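Side-chain contacts in adhesion and penetration protein autotransporter (Haemophilus influenzae, PDB 3SYJ), which promotes bacterial adherence and invasion by binding a host cell structure, drives aggregation between bacteria through self-association, and is probably a serine protease: residues F735-S738 with N739-Q743; F774-N778 with S779-H783; V793-E796 with N797-W800; L811-N815 with S816-L820. One frame throughout, in Å; residues are numbered along the deposited sequence.

Contact 1 of 4, residues F735-S738 with N739-Q743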
loop_
_atom_site.group_PDB
_atom_site.type_symbol
_atom_site.label_atom_id
_atom_site.label_comp_id
_atom_site.label_asym_id
_atom_site.label_seq_id
_atom_site.Cartn_x
_atom_site.Cartn_y
_atom_site.Cartn_z
ATOM N N PHE A 735 19.808 -6.688 -11.258
ATOM C CA PHE A 735 19.714 -5.241 -11.091
ATOM C C PHE A 735 20.727 -4.727 -10.082
ATOM O O PHE A 735 20.851 -5.279 -8.992
ATOM C CB PHE A 735 18.311 -4.832 -10.654
ATOM C CG PHE A 735 18.192 -3.375 -10.299
ATOM C CD1 PHE A 735 18.210 -2.402 -11.289
ATOM C CD2 PHE A 735 18.052 -2.977 -8.979
ATOM C CE1 PHE A 735 18.095 -1.057 -10.967
ATOM C CE2 PHE A 735 17.935 -1.634 -8.651
ATOM C CZ PHE A 735 17.958 -0.674 -9.645
ATOM N N THR A 736 21.436 -3.662 -10.446
ATOM C CA THR A 736 22.445 -3.082 -9.568
ATOM C C THR A 736 22.222 -1.588 -9.334
ATOM O O THR A 736 22.087 -0.810 -10.279
ATOM C CB THR A 736 23.866 -3.279 -10.124
ATOM O OG1 THR A 736 24.126 -4.675 -10.323
ATOM C CG2 THR A 736 24.889 -2.718 -9.153
ATOM N N LEU A 737 22.173 -1.198 -8.066
ATOM C CA LEU A 737 22.141 0.209 -7.690
ATOM C C LEU A 737 23.483 0.493 -7.049
ATOM O O LEU A 737 23.823 -0.114 -6.034
ATOM C CB LEU A 737 21.013 0.477 -6.692
ATOM C CG LEU A 737 20.736 1.936 -6.317
ATOM C CD1 LEU A 737 20.133 2.699 -7.490
ATOM C CD2 LEU A 737 19.811 2.009 -5.118
ATOM N N SER A 738 24.258 1.398 -7.641
ATOM C CA SER A 738 25.633 1.595 -7.193
ATOM C C SER A 738 26.140 3.027 -7.275
ATOM O O SER A 738 25.436 3.938 -7.706
ATOM C CB SER A 738 26.579 0.688 -7.986
ATOM O OG SER A 738 26.741 1.161 -9.311
ATOM N N ASN A 739 27.385 3.209 -6.847
ATOM C CA ASN A 739 28.081 4.479 -6.996
ATOM C C ASN A 739 27.274 5.679 -6.527
ATOM O O ASN A 739 27.216 6.712 -7.192
ATOM C CB ASN A 739 28.546 4.647 -8.440
ATOM C CG ASN A 739 29.529 3.563 -8.855
ATOM O OD1 ASN A 739 30.695 3.598 -8.469
ATOM N ND2 ASN A 739 29.059 2.589 -9.628
ATOM N N ASN A 740 26.654 5.518 -5.363
ATOM C CA ASN A 740 25.969 6.606 -4.676
ATOM C C ASN A 740 24.670 7.074 -5.334
ATOM O O ASN A 740 24.160 8.149 -5.016
ATOM C CB ASN A 740 26.911 7.791 -4.460
ATOM C CG ASN A 740 26.488 8.650 -3.291
ATOM O OD1 ASN A 740 26.191 9.839 -3.448
ATOM N ND2 ASN A 740 26.429 8.045 -2.105
ATOM N N ALA A 741 24.129 6.268 -6.242
ATOM C CA ALA A 741 22.826 6.572 -6.819
ATOM C C ALA A 741 21.743 6.351 -5.774
ATOM O O ALA A 741 21.986 5.728 -4.742
ATOM C CB ALA A 741 22.564 5.719 -8.048
ATOM N N THR A 742 20.546 6.861 -6.051
ATOM C CA THR A 742 19.420 6.744 -5.136
ATOM C C THR A 742 18.213 6.134 -5.839
ATOM O O THR A 742 17.977 6.398 -7.020
ATOM C CB THR A 742 19.028 8.121 -4.576
ATOM O OG1 THR A 742 20.144 8.677 -3.881
ATOM C CG2 THR A 742 17.852 8.012 -3.619
ATOM N N GLN A 743 17.463 5.306 -5.117
ATOM C CA GLN A 743 16.170 4.831 -5.601
ATOM C C GLN A 743 15.055 5.120 -4.606
ATOM O O GLN A 743 15.149 4.757 -3.439
ATOM C CB GLN A 743 16.180 3.330 -5.905
ATOM C CG GLN A 743 14.773 2.798 -6.200
ATOM C CD GLN A 743 14.725 1.303 -6.457
ATOM O OE1 GLN A 743 15.725 0.599 -6.311
ATOM N NE2 GLN A 743 13.549 0.810 -6.840
#
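The Phe735 ring and the Gln743 amide stand nearly upright to one another, their planes 80° apart, with ring atom CE2 3.9 Å from Gln743 OE1. One face of the ring looks onto the backbone of its own strand, where Leu737 N lies 4.3 Å above the plane and toward the rim. Gln743 arrives with an extended chain. Its NE2 is held by Gly725 O, whereas OE1 is buried without a polar partner, so the amide is gripped through its nitrogen alone. Between the two flat groups and the corner sits Leu737. With CG opposite its backbone N (chi1 -173°), the two methyls divide the work: CD2 rests 3.9 Å from Gln743 CB, and CD1 meets Ala741 CB at 3.9 Å. At the corner itself Ala741 N donates to Ser738 O at 3.0 Å, closing a type I' turn through Asn739 and Asn740. Asn739 ND2 makes a weak, strongly bent bond of 2.7 Å to Ser738 OG. The bend joins strands 734-738 and 742-744, with apolar groups on its inner side, at a corner of a parallel beta-solenoid, the fold of this part of the passenger domain.

Contact 2 of 4, residues F774-N778 with S779-H783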
loop_
_atom_site.group_PDB
_atom_site.type_symbol
_atom_site.label_atom_id
_atom_site.label_comp_id
_atom_site.label_asym_id
_atom_site.label_seq_id
_atom_site.Cartn_x
_atom_site.Cartn_y
_atom_site.Cartn_z
ATOM N N PHE A 774 19.319 -11.141 -2.830
ATOM C CA PHE A 774 19.530 -9.714 -2.633
ATOM C C PHE A 774 20.830 -9.469 -1.892
ATOM O O PHE A 774 21.064 -10.030 -0.820
ATOM C CB PHE A 774 18.372 -9.076 -1.866
ATOM C CG PHE A 774 18.590 -7.617 -1.543
ATOM C CD1 PHE A 774 18.584 -6.662 -2.549
ATOM C CD2 PHE A 774 18.797 -7.203 -0.234
ATOM C CE1 PHE A 774 18.778 -5.321 -2.255
ATOM C CE2 PHE A 774 18.992 -5.866 0.067
ATOM C CZ PHE A 774 18.983 -4.924 -0.946
ATOM N N SER A 775 21.665 -8.613 -2.466
ATOM C CA SER A 775 22.973 -8.333 -1.910
ATOM C C SER A 775 23.118 -6.849 -1.547
ATOM O O SER A 775 22.832 -5.960 -2.350
ATOM C CB SER A 775 24.055 -8.774 -2.894
ATOM O OG SER A 775 25.319 -8.857 -2.262
ATOM N N LEU A 776 23.557 -6.599 -0.319
ATOM C CA LEU A 776 23.736 -5.249 0.185
ATOM C C LEU A 776 25.194 -5.076 0.559
ATOM O O LEU A 776 25.660 -5.664 1.533
ATOM C CB LEU A 776 22.862 -5.045 1.416
ATOM C CG LEU A 776 22.857 -3.672 2.073
ATOM C CD1 LEU A 776 22.367 -2.619 1.094
ATOM C CD2 LEU A 776 21.970 -3.716 3.300
ATOM N N LYS A 777 25.923 -4.285 -0.221
ATOM C CA LYS A 777 27.355 -4.119 0.001
ATOM C C LYS A 777 27.699 -2.670 0.275
ATOM O O LYS A 777 27.186 -1.774 -0.386
ATOM C CB LYS A 777 28.149 -4.590 -1.220
ATOM C CG LYS A 777 27.645 -5.873 -1.840
ATOM C CD LYS A 777 28.502 -6.287 -3.028
ATOM C CE LYS A 777 27.924 -7.525 -3.709
ATOM N NZ LYS A 777 28.838 -8.088 -4.744
ATOM N N ASN A 778 28.575 -2.447 1.249
ATOM C CA ASN A 778 29.122 -1.122 1.496
ATOM C C ASN A 778 28.041 -0.056 1.547
ATOM O O ASN A 778 28.247 1.066 1.088
ATOM C CB ASN A 778 30.141 -0.767 0.416
ATOM C CG ASN A 778 31.179 -1.850 0.222
ATOM O OD1 ASN A 778 31.077 -2.669 -0.692
ATOM N ND2 ASN A 778 32.175 -1.875 1.094
ATOM N N SER A 779 26.892 -0.409 2.107
ATOM C CA SER A 779 25.769 0.514 2.161
ATOM C C SER A 779 25.110 0.493 3.523
ATOM O O SER A 779 25.297 -0.436 4.307
ATOM C CB SER A 779 24.721 0.141 1.111
ATOM O OG SER A 779 25.294 0.025 -0.179
ATOM N N HIS A 780 24.333 1.532 3.800
ATOM C CA HIS A 780 23.431 1.513 4.935
ATOM C C HIS A 780 22.002 1.483 4.412
ATOM O O HIS A 780 21.667 2.173 3.447
ATOM C CB HIS A 780 23.634 2.717 5.859
ATOM C CG HIS A 780 22.560 2.850 6.895
ATOM N ND1 HIS A 780 22.572 2.137 8.077
ATOM C CD2 HIS A 780 21.419 3.581 6.910
ATOM C CE1 HIS A 780 21.497 2.439 8.783
ATOM N NE2 HIS A 780 20.781 3.315 8.098
ATOM N N PHE A 781 21.170 0.674 5.057
ATOM C CA PHE A 781 19.794 0.475 4.636
ATOM C C PHE A 781 18.902 0.456 5.871
ATOM O O PHE A 781 19.268 -0.123 6.899
ATOM C CB PHE A 781 19.687 -0.839 3.875
ATOM C CG PHE A 781 18.308 -1.155 3.387
ATOM C CD1 PHE A 781 17.718 -0.393 2.390
ATOM C CD2 PHE A 781 17.613 -2.239 3.903
ATOM C CE1 PHE A 781 16.455 -0.695 1.929
ATOM C CE2 PHE A 781 16.346 -2.546 3.449
ATOM C CZ PHE A 781 15.764 -1.776 2.459
ATOM N N SER A 782 17.739 1.094 5.769
ATOM C CA SER A 782 16.864 1.277 6.922
ATOM C C SER A 782 15.413 0.936 6.615
ATOM O O SER A 782 14.501 1.480 7.236
ATOM C CB SER A 782 16.945 2.719 7.421
ATOM O OG SER A 782 16.419 3.607 6.448
ATOM N N HIS A 783 15.199 0.036 5.660
ATOM C CA HIS A 783 13.842 -0.368 5.303
ATOM C C HIS A 783 13.617 -1.877 5.428
ATOM O O HIS A 783 14.447 -2.595 5.982
ATOM C CB HIS A 783 13.464 0.154 3.911
ATOM C CG HIS A 783 13.399 1.648 3.832
ATOM N ND1 HIS A 783 12.217 2.349 3.935
ATOM C CD2 HIS A 783 14.374 2.576 3.685
ATOM C CE1 HIS A 783 12.464 3.644 3.844
ATOM N NE2 HIS A 783 13.766 3.808 3.694
#
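Ser779 OG is gripped from several sides: it donates to Lys777 O across 2.6 Å, Val757 O of the preceding coil is a second acceptor competing for the same proton, and Ala760 N donates to the oxygen. This is a corner of the parallel beta-solenoid in the passenger domain, where strand 773-777 gives way to strand 780-781, and it illustrates how a buried hydroxyl can be satisfied wholly by backbone groups. The side chain turns back to make its local bond. Its OG lies opposite the carbonyl carbon and next to the backbone N (chi1 -53°), which sets it over Lys777, two residues earlier. The hydroxyl approaches that carbonyl from above its plane, 39° out of it. Asn778, the residue bridged by this bond, has a left-handed backbone conformation that swings the chain around the bend.

Beneath the serine lies the apolar half of the corner. Leu776 points into the bend and splits its two methyls between the residues beyond it: CD1 meets Ser779 CB at 3.6 Å, while CD2 reaches Phe781 CB at 3.7 Å. The leucine and phenylalanine side chains cross at about a right angle, and the methyl touches Phe781 CB rather than the ring. Neighbouring coils extend this core, with Val757 and Ala798 against Leu776 and Leu762 against Phe781. The phenylalanine ring is further bounded by the chain that follows it: the backbone N of His783 sits over the ring centre, 3.5 Å above its plane.

Contact 3 of 4, residues V793-E796 with N797-W800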
loop_
_atom_site.group_PDB
_atom_site.type_symbol
_atom_site.label_atom_id
_atom_site.label_comp_id
_atom_site.label_asym_id
_atom_site.label_seq_id
_atom_site.Cartn_x
_atom_site.Cartn_y
_atom_site.Cartn_z
ATOM N N VAL A 793 19.560 -13.588 1.378
ATOM C CA VAL A 793 19.946 -12.199 1.552
ATOM C C VAL A 793 21.388 -12.192 2.024
ATOM O O VAL A 793 21.771 -13.009 2.861
ATOM C CB VAL A 793 19.057 -11.483 2.589
ATOM C CG1 VAL A 793 19.591 -10.091 2.874
ATOM C CG2 VAL A 793 17.626 -11.411 2.104
ATOM N N THR A 794 22.187 -11.277 1.486
ATOM C CA THR A 794 23.600 -11.197 1.833
ATOM C C THR A 794 24.037 -9.762 2.119
ATOM O O THR A 794 23.721 -8.847 1.363
ATOM C CB THR A 794 24.469 -11.767 0.704
ATOM O OG1 THR A 794 24.007 -13.082 0.370
ATOM C CG2 THR A 794 25.927 -11.832 1.128
ATOM N N LEU A 795 24.762 -9.572 3.217
ATOM C CA LEU A 795 25.324 -8.271 3.547
ATOM C C LEU A 795 26.848 -8.329 3.564
ATOM O O LEU A 795 27.435 -9.269 4.101
ATOM C CB LEU A 795 24.807 -7.785 4.905
ATOM C CG LEU A 795 23.435 -7.103 4.959
ATOM C CD1 LEU A 795 22.324 -8.071 4.615
ATOM C CD2 LEU A 795 23.194 -6.482 6.326
ATOM N N GLU A 796 27.489 -7.329 2.969
ATOM C CA GLU A 796 28.943 -7.212 3.055
ATOM C C GLU A 796 29.360 -5.773 3.318
ATOM O O GLU A 796 29.052 -4.878 2.531
ATOM C CB GLU A 796 29.624 -7.717 1.784
ATOM C CG GLU A 796 31.141 -7.770 1.914
ATOM C CD GLU A 796 31.856 -7.898 0.581
ATOM O OE1 GLU A 796 31.181 -8.122 -0.450
ATOM O OE2 GLU A 796 33.100 -7.770 0.568
ATOM N N ASN A 797 30.070 -5.562 4.419
ATOM C CA ASN A 797 30.476 -4.225 4.824
ATOM C C ASN A 797 29.274 -3.305 4.891
ATOM O O ASN A 797 29.359 -2.131 4.536
ATOM C CB ASN A 797 31.513 -3.665 3.857
ATOM C CG ASN A 797 32.653 -4.630 3.616
ATOM O OD1 ASN A 797 33.086 -4.835 2.478
ATOM N ND2 ASN A 797 33.138 -5.249 4.691
ATOM N N ALA A 798 28.154 -3.850 5.356
ATOM C CA ALA A 798 26.891 -3.121 5.359
ATOM C C ALA A 798 26.255 -3.045 6.739
ATOM O O ALA A 798 26.478 -3.895 7.593
ATOM C CB ALA A 798 25.920 -3.756 4.376
ATOM N N THR A 799 25.461 -2.008 6.953
ATOM C CA THR A 799 24.637 -1.924 8.145
ATOM C C THR A 799 23.172 -1.893 7.724
ATOM O O THR A 799 22.817 -1.279 6.713
ATOM C CB THR A 799 24.969 -0.679 8.990
ATOM O OG1 THR A 799 24.730 0.507 8.221
ATOM C CG2 THR A 799 26.420 -0.709 9.438
ATOM N N TRP A 800 22.331 -2.569 8.495
ATOM C CA TRP A 800 20.899 -2.590 8.231
ATOM C C TRP A 800 20.116 -2.327 9.510
ATOM O O TRP A 800 20.258 -3.055 10.493
ATOM C CB TRP A 800 20.497 -3.940 7.637
ATOM C CG TRP A 800 19.030 -4.105 7.435
ATOM C CD1 TRP A 800 18.121 -3.121 7.180
ATOM C CD2 TRP A 800 18.298 -5.334 7.445
ATOM N NE1 TRP A 800 16.866 -3.659 7.042
ATOM C CE2 TRP A 800 16.947 -5.018 7.198
ATOM C CE3 TRP A 800 18.653 -6.675 7.640
ATOM C CZ2 TRP A 800 15.947 -5.993 7.142
ATOM C CZ3 TRP A 800 17.659 -7.640 7.585
ATOM C CH2 TRP A 800 16.324 -7.294 7.338
#
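Between Leu795 and Ala798 the chain bends sharply at Asn797, whose left-handed backbone angles (phi 53°, psi 38°) interrupt the extended run on both sides and let strand 793-796 pass into strand 799-800. No hydrogen bond spans the bend within these residues: Glu796 O and Ala798 N approach to 3.1 Å, but at a poor angle. Cohesion on the inner side comes from apolar groups instead. Leu795 has its CG beside the backbone N, which carries the isobutyl group into the angle between the strands. There CG stands 4.2 Å from Ala798 CB, and CD2 is 3.9 Å from Trp800 CB. Leucine and tryptophan cross roughly at right angles, and the methyl touches CB, the root of the tryptophan side chain.

On the outer side Glu796 and Asn797 run alongside each other in the same direction, with carboxylate and amide planes 50° apart. Glu796 OE2 and Asn797 OD1, both acceptors, are 3.5 Å apart and offer no mutual bond; OD1 has a weak hydrogen bond from Asn778 ND2 instead.

In the solenoid, strand 792-796 lies parallel between strands 773-777 and 810-813, and Leu795 packs on Leu776. The Trp800 ring meets that of Phe781, its NE1 donates to His783 O, and its other neighbours include Ile785, Leu808 and Ile818.

Contact 4 of 4, residues L811-N815 with S816-L820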
loop_
_atom_site.group_PDB
_atom_site.type_symbol
_atom_site.label_atom_id
_atom_site.label_comp_id
_atom_site.label_asym_id
_atom_site.label_seq_id
_atom_site.Cartn_x
_atom_site.Cartn_y
_atom_site.Cartn_z
ATOM N N LEU A 811 20.319 -16.022 5.247
ATOM C CA LEU A 811 20.921 -14.747 5.476
ATOM C C LEU A 811 22.389 -14.956 5.709
ATOM O O LEU A 811 22.767 -15.783 6.473
ATOM C CB LEU A 811 20.289 -14.099 6.702
ATOM C CG LEU A 811 20.948 -12.898 7.353
ATOM C CD1 LEU A 811 20.961 -11.772 6.462
ATOM C CD2 LEU A 811 20.275 -12.533 8.649
ATOM N N THR A 812 23.220 -14.198 5.030
ATOM C CA THR A 812 24.663 -14.348 5.135
ATOM C C THR A 812 25.298 -13.035 5.557
ATOM O O THR A 812 25.105 -12.010 4.903
ATOM C CB THR A 812 25.274 -14.799 3.800
ATOM O OG1 THR A 812 24.833 -16.128 3.496
ATOM C CG2 THR A 812 26.790 -14.778 3.877
ATOM N N LEU A 813 26.048 -13.063 6.652
ATOM C CA LEU A 813 26.713 -11.863 7.140
ATOM C C LEU A 813 28.199 -11.925 6.864
ATOM O O LEU A 813 28.799 -12.996 6.886
ATOM C CB LEU A 813 26.496 -11.689 8.639
ATOM C CG LEU A 813 25.069 -11.373 9.053
ATOM C CD1 LEU A 813 25.058 -10.819 10.462
ATOM C CD2 LEU A 813 24.470 -10.381 8.075
ATOM N N ASN A 814 28.789 -10.765 6.617
ATOM C CA ASN A 814 30.224 -10.648 6.431
ATOM C C ASN A 814 30.641 -9.231 6.769
ATOM O O ASN A 814 30.410 -8.311 5.986
ATOM C CB ASN A 814 30.603 -10.995 4.990
ATOM C CG ASN A 814 31.970 -10.458 4.594
ATOM O OD1 ASN A 814 32.799 -10.132 5.447
ATOM N ND2 ASN A 814 32.212 -10.364 3.288
ATOM N N ASN A 815 31.247 -9.060 7.939
ATOM C CA ASN A 815 31.663 -7.742 8.402
ATOM C C ASN A 815 30.520 -6.744 8.325
ATOM O O ASN A 815 30.722 -5.585 7.955
ATOM C CB ASN A 815 32.851 -7.237 7.586
ATOM C CG ASN A 815 33.470 -5.977 8.171
ATOM O OD1 ASN A 815 34.168 -5.243 7.477
ATOM N ND2 ASN A 815 33.213 -5.723 9.450
ATOM N N SER A 816 29.321 -7.202 8.667
ATOM C CA SER A 816 28.128 -6.365 8.605
ATOM C C SER A 816 27.352 -6.352 9.927
ATOM O O SER A 816 27.455 -7.279 10.732
ATOM C CB SER A 816 27.222 -6.822 7.459
ATOM O OG SER A 816 27.785 -6.472 6.204
ATOM N N THR A 817 26.571 -5.299 10.138
ATOM C CA THR A 817 25.815 -5.136 11.377
ATOM C C THR A 817 24.316 -4.994 11.134
ATOM O O THR A 817 23.891 -4.211 10.291
ATOM C CB THR A 817 26.305 -3.904 12.159
ATOM O OG1 THR A 817 27.632 -4.148 12.629
ATOM C CG2 THR A 817 25.395 -3.616 13.348
ATOM N N ILE A 818 23.519 -5.753 11.875
ATOM C CA ILE A 818 22.076 -5.606 11.820
ATOM C C ILE A 818 21.553 -5.037 13.129
ATOM O O ILE A 818 21.686 -5.659 14.177
ATOM C CB ILE A 818 21.371 -6.947 11.572
ATOM C CG1 ILE A 818 21.777 -7.530 10.217
ATOM C CG2 ILE A 818 19.861 -6.765 11.652
ATOM C CD1 ILE A 818 21.132 -8.860 9.903
ATOM N N THR A 819 20.963 -3.850 13.064
ATOM C CA THR A 819 20.303 -3.264 14.218
ATOM C C THR A 819 18.825 -3.634 14.197
ATOM O O THR A 819 18.084 -3.216 13.303
ATOM C CB THR A 819 20.454 -1.745 14.225
ATOM O OG1 THR A 819 21.835 -1.410 14.048
ATOM C CG2 THR A 819 19.954 -1.165 15.535
ATOM N N LEU A 820 18.399 -4.418 15.184
ATOM C CA LEU A 820 17.064 -5.011 15.183
ATOM C C LEU A 820 15.951 -3.991 15.386
ATOM O O LEU A 820 14.800 -4.246 15.049
ATOM C CB LEU A 820 16.963 -6.102 16.254
ATOM C CG LEU A 820 17.802 -7.372 16.081
ATOM C CD1 LEU A 820 17.512 -8.353 17.204
ATOM C CD2 LEU A 820 17.521 -8.019 14.743
#
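Ser816 turns back over Asn814 and Asn815 just past a corner of the parallel beta-solenoid, in the pertactin-like part of the passenger domain. Starting at its CB, the side chain makes no more than the approach to the preceding peptide that covalent bonding fixes. One atom further, OG stands 3.2 Å from Asn814 O, the group two residues back; whether its proton is spent there is not settled, since another acceptor is also near. A firmer partner comes from the preceding coil, where Ala798 N donates to the same oxygen. The hydroxyl can therefore tie this corner to its neighbour as well as fill its own bend. Its position follows from chi1 of -72°, which places OG beside the backbone N, from where it faces Asn814 O.

Asn815 carries a left-handed backbone conformation, and the flanking strands 811-813 and 816-819 diverge by 124° between their directions. Their apolar residues meet inside that angle as a small three-residue cluster of Leu811, Leu813 and Ile818. Leu813 and Ile818 cross at about a right angle, with Leu813 CD2 4.1 Å from Ile818 CD1. Phe865 of the following coil touches both of these residues, and Leu853 and Met802 also pack on Ile818. The remaining pair meets head on: Leu811 and Ile818 reach toward each other tip to tip, and Leu811 CD2 stops 4.0 Å from Ile818 CD1.

Followed from the N terminus, the four contacts come in series; none nests in or crosses another, and each closes one corner within a continuous run of chain. Contact 1 comes first and touches none of the others; its centre is about 11 Å from that of contact 2, and strand 754-758 lies between strands 734-738 and 773-777. Contacts 2, 3 and 4 follow at centre spacings of about 5 Å; each touches the next, while contacts 2 and 4 do not meet. Parallel strands join them on both sides of the corner: 773-777, 792-796 and 810-813 before it, 780-781, 799-801 and 816-819 after it. His780 ND1 bonds to Thr799 OG1 between contacts 2 and 3. Repeated bends thus stack into one edge of the solenoid.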